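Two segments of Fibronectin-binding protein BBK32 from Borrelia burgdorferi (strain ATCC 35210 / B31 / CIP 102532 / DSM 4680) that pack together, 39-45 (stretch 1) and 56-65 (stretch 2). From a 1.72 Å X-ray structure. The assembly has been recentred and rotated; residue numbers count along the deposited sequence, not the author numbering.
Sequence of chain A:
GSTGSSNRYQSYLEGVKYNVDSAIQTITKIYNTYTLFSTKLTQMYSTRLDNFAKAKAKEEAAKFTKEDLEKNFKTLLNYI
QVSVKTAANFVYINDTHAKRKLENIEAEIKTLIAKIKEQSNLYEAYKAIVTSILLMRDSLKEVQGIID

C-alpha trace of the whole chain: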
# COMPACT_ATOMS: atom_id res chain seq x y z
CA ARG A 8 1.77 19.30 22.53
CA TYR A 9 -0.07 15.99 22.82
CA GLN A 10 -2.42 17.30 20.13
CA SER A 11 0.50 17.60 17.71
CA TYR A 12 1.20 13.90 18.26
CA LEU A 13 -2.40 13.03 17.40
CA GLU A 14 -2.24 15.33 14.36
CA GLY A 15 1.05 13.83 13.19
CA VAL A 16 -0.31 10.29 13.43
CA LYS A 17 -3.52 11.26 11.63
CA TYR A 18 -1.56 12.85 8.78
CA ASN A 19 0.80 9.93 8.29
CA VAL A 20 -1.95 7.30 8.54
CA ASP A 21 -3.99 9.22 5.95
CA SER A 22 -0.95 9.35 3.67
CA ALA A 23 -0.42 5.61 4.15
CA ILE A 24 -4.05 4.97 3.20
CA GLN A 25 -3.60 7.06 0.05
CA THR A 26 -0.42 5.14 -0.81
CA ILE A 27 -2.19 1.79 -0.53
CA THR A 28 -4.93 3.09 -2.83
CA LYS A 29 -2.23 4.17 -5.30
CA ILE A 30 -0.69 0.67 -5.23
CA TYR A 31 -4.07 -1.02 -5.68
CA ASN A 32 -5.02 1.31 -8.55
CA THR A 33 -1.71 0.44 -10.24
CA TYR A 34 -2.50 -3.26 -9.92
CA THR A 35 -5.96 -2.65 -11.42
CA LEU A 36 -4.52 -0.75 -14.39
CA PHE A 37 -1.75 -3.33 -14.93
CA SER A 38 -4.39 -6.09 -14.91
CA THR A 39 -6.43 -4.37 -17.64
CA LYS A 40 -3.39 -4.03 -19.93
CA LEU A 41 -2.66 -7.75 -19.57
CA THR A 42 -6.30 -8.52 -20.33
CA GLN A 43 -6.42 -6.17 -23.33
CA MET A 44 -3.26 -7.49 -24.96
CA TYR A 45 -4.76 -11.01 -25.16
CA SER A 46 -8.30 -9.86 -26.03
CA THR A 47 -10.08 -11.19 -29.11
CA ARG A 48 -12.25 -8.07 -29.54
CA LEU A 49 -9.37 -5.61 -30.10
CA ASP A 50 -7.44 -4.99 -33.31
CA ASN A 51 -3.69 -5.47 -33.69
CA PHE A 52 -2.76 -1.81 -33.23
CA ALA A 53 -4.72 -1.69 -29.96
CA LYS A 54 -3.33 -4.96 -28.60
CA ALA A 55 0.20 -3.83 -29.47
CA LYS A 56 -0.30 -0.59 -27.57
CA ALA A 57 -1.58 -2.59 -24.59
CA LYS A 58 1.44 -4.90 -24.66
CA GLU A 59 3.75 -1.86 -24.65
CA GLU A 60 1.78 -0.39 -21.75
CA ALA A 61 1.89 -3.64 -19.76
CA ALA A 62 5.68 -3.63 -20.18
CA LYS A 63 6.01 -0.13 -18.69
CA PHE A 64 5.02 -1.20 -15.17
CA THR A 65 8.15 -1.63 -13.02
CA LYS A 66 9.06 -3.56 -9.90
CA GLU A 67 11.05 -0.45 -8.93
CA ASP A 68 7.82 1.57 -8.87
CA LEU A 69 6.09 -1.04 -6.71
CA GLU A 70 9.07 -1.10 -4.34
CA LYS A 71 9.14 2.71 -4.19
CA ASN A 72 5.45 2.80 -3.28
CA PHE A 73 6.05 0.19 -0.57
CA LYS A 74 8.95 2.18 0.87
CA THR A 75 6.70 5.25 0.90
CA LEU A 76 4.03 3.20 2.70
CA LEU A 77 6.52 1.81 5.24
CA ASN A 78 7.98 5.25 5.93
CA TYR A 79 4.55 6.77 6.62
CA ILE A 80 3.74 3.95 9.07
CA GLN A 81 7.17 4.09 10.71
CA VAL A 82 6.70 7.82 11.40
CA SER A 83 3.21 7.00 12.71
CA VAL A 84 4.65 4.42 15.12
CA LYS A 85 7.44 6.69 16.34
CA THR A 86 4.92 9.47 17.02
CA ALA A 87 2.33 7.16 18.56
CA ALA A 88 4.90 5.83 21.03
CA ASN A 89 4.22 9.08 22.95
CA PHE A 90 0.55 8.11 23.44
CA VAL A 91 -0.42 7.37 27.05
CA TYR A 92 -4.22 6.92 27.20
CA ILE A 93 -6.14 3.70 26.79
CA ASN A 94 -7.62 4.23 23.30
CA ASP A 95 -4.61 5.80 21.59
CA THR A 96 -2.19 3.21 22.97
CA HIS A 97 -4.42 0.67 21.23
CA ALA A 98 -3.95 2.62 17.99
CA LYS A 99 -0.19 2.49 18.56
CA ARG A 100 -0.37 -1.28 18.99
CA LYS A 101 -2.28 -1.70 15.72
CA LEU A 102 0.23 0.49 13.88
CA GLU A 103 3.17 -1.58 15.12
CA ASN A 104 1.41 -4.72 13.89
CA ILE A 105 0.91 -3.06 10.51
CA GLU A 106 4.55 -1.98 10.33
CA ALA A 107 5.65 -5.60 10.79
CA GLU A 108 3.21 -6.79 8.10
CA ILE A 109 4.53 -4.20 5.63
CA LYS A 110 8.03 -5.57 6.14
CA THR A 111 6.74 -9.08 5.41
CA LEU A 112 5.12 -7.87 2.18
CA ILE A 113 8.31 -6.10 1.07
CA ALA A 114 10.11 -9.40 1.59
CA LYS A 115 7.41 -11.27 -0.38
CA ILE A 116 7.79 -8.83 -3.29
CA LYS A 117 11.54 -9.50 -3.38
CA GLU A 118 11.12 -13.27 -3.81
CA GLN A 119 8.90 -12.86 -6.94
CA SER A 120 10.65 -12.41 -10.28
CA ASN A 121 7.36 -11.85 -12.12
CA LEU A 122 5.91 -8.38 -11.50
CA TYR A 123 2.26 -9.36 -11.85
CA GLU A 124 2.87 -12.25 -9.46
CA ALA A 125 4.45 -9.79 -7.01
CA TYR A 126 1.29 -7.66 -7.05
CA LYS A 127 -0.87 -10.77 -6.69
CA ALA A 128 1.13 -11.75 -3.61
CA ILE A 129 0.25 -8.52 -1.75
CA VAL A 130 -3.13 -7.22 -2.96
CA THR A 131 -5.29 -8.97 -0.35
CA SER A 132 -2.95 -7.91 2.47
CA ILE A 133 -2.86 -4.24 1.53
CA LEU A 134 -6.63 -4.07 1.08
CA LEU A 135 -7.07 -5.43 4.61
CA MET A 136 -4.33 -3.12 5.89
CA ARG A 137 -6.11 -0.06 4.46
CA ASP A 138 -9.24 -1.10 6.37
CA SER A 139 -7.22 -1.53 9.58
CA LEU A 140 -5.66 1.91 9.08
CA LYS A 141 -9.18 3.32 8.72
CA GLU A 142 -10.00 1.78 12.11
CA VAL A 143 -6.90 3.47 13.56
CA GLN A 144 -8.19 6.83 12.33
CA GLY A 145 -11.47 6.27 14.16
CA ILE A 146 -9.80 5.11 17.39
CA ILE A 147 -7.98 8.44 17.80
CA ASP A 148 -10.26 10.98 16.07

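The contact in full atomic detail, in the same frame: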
# COMPACT_ATOMS: atom_id res chain seq x y z
N THR A 39 -5.67 -4.64 -16.42
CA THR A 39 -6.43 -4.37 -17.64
C THR A 39 -5.55 -4.40 -18.88
O THR A 39 -6.01 -4.82 -19.94
CB THR A 39 -7.19 -3.04 -17.56
OG1 THR A 39 -6.29 -1.92 -17.55
CG2 THR A 39 -8.07 -3.00 -16.31
N LYS A 40 -4.29 -3.96 -18.77
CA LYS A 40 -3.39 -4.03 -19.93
C LYS A 40 -3.09 -5.47 -20.31
O LYS A 40 -2.99 -5.80 -21.50
CB LYS A 40 -2.08 -3.29 -19.64
CG LYS A 40 -2.19 -1.86 -19.23
CD LYS A 40 -3.11 -1.05 -20.12
CE LYS A 40 -3.20 0.36 -19.61
NZ LYS A 40 -4.11 1.17 -20.42
N LEU A 41 -2.91 -6.34 -19.31
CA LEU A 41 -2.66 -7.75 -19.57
C LEU A 41 -3.88 -8.40 -20.19
O LEU A 41 -3.75 -9.24 -21.09
CB LEU A 41 -2.27 -8.46 -18.26
CG LEU A 41 -0.96 -7.98 -17.62
CD1 LEU A 41 -0.80 -8.58 -16.22
CD2 LEU A 41 0.26 -8.30 -18.47
N THR A 42 -5.07 -8.02 -19.72
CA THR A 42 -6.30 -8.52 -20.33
C THR A 42 -6.44 -8.04 -21.77
O THR A 42 -6.72 -8.83 -22.68
CB THR A 42 -7.51 -8.09 -19.50
OG1 THR A 42 -7.49 -8.80 -18.25
CG2 THR A 42 -8.80 -8.40 -20.24
N GLN A 43 -6.23 -6.74 -22.00
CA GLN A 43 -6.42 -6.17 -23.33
C GLN A 43 -5.49 -6.79 -24.35
O GLN A 43 -5.89 -7.06 -25.49
CB GLN A 43 -6.22 -4.65 -23.29
CG GLN A 43 -7.37 -3.87 -22.70
CD GLN A 43 -6.94 -2.53 -22.16
OE1 GLN A 43 -5.84 -2.06 -22.45
NE2 GLN A 43 -7.80 -1.90 -21.38
N MET A 44 -4.23 -7.03 -23.97
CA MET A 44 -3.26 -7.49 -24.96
C MET A 44 -3.52 -8.92 -25.43
O MET A 44 -2.99 -9.31 -26.47
CB MET A 44 -1.83 -7.34 -24.40
CG MET A 44 -1.46 -8.30 -23.28
SD MET A 44 0.24 -8.05 -22.71
CE MET A 44 1.11 -9.24 -23.72
N TYR A 45 -4.34 -9.69 -24.71
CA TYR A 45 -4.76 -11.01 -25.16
C TYR A 45 -6.23 -11.05 -25.59
O TYR A 45 -6.78 -12.14 -25.75
CB TYR A 45 -4.54 -12.07 -24.08
CG TYR A 45 -3.09 -12.38 -23.77
CD1 TYR A 45 -2.50 -13.57 -24.20
CD2 TYR A 45 -2.31 -11.51 -23.02
CE1 TYR A 45 -1.17 -13.86 -23.91
CE2 TYR A 45 -0.99 -11.79 -22.73
CZ TYR A 45 -0.42 -12.96 -23.17
OH TYR A 45 0.90 -13.24 -22.88
N LYS A 56 -0.46 -1.69 -28.50
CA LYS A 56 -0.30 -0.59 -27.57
C LYS A 56 -0.46 -1.09 -26.14
O LYS A 56 0.26 -0.64 -25.24
CB LYS A 56 -1.31 0.51 -27.88
CG LYS A 56 -0.88 1.38 -29.06
CD LYS A 56 0.63 1.64 -29.00
CE LYS A 56 0.97 3.07 -29.41
NZ LYS A 56 0.74 3.31 -30.86
N ALA A 57 -1.36 -2.06 -25.93
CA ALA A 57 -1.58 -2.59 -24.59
C ALA A 57 -0.38 -3.41 -24.11
O ALA A 57 -0.01 -3.36 -22.93
CB ALA A 57 -2.85 -3.44 -24.57
N LYS A 58 0.24 -4.16 -25.02
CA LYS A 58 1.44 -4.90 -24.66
C LYS A 58 2.58 -3.96 -24.27
O LYS A 58 3.28 -4.20 -23.27
CB LYS A 58 1.84 -5.80 -25.84
CG LYS A 58 3.01 -6.73 -25.57
CD LYS A 58 3.49 -7.39 -26.85
CE LYS A 58 3.73 -6.35 -27.92
NZ LYS A 58 3.48 -6.89 -29.30
N GLU A 59 2.79 -2.89 -25.04
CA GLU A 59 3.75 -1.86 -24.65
C GLU A 59 3.43 -1.30 -23.27
O GLU A 59 4.32 -1.13 -22.43
CB GLU A 59 3.78 -0.72 -25.66
CG GLU A 59 4.57 -1.04 -26.90
CD GLU A 59 4.49 0.07 -27.92
OE1 GLU A 59 4.20 1.22 -27.51
OE2 GLU A 59 4.68 -0.22 -29.12
N GLU A 60 2.15 -0.99 -23.03
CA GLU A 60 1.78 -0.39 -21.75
C GLU A 60 1.98 -1.37 -20.60
O GLU A 60 2.42 -0.97 -19.52
CB GLU A 60 0.34 0.11 -21.80
CG GLU A 60 0.20 1.44 -22.54
CD GLU A 60 -1.16 1.60 -23.17
OE1 GLU A 60 -2.06 0.80 -22.84
OE2 GLU A 60 -1.32 2.53 -24.01
N ALA A 61 1.67 -2.65 -20.82
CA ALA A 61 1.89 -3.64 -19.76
C ALA A 61 3.37 -3.76 -19.42
O ALA A 61 3.73 -4.03 -18.27
CB ALA A 61 1.32 -5.00 -20.17
N ALA A 62 4.25 -3.55 -20.41
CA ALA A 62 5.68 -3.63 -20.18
C ALA A 62 6.25 -2.41 -19.46
O ALA A 62 7.42 -2.45 -19.05
CB ALA A 62 6.43 -3.82 -21.51
N LYS A 63 5.48 -1.34 -19.31
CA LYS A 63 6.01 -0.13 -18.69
C LYS A 63 5.85 -0.13 -17.18
O LYS A 63 6.44 0.72 -16.51
CB LYS A 63 5.33 1.11 -19.29
CG LYS A 63 5.78 1.42 -20.72
CD LYS A 63 5.12 2.69 -21.22
CE LYS A 63 5.01 2.70 -22.74
NZ LYS A 63 4.38 3.96 -23.25
N PHE A 64 5.10 -1.08 -16.62
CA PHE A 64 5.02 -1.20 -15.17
C PHE A 64 6.31 -1.81 -14.62
O PHE A 64 6.80 -2.81 -15.15
CB PHE A 64 3.81 -2.07 -14.79
CG PHE A 64 2.48 -1.43 -15.11
CD1 PHE A 64 1.90 -1.57 -16.36
CD2 PHE A 64 1.82 -0.65 -14.16
CE1 PHE A 64 0.69 -0.97 -16.66
CE2 PHE A 64 0.61 -0.03 -14.45
CZ PHE A 64 0.04 -0.19 -15.71
N THR A 65 6.86 -1.21 -13.55
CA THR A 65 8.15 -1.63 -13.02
C THR A 65 8.03 -2.15 -11.60
O THR A 65 7.21 -1.69 -10.80
CB THR A 65 9.18 -0.48 -13.04
OG1 THR A 65 8.76 0.58 -12.17
CG2 THR A 65 9.33 0.07 -14.45

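Small side chains let helices approach closely, and this contact from the fibronectin-binding protein BBK32 is a compact example. A helix that begins earlier in the chain runs through residues 39-44, and a second helix runs through 56-61; their N-to-C directions differ by 149°, so the pair is roughly antiparallel, and the axes come within 8.1 Å. The CA atoms nearest each other across the pair are those of Met44 and Ala57, 5.2 Å apart. Regular i to i+4 hydrogen bonds hold each segment, among them Met44 N to Lys40 O (3.0 Å) and Ala61 N to Ala57 O (2.8 Å). A type I turn runs from Ala61 to Phe64, and Thr65 caps the helix that follows.

Ala57 and Ala61, one helical turn apart, both point toward the first helix. With only a methyl group to accommodate, Ala57 meets backbone as well as side chain: its CB lies 3.9 Å from Lys40 O and 3.8 Å from Gln43 CB. Met44 CB is 4.0 Å away from the same Ala57 CB. Ala61 CB is approached by three residues, at 3.8 Å from Lys40 CB, 3.9 Å from Leu41 CD2 and 4.1 Å from Met44 SD. Leu41 takes part although its CA-to-CB bond points away, because the end of its side chain comes back nearer. Met44 reaches further, placing CE 3.7 Å from Lys58 CG.

Lys40 shows how a charged residue can serve an apolar interface. Its aliphatic portion packs on Ala61 and sets CG against the edge of the Phe64 ring, 4.0 Å from CE1. The chain then extends with chi3 and chi4 both t (178° and -178°), carrying NZ to within 3.2 Å of Glu60 OE1 in a hydrogen-bonded salt bridge. Packing and charge pairing thus share one side chain, within a contact burying 374 Å² in total.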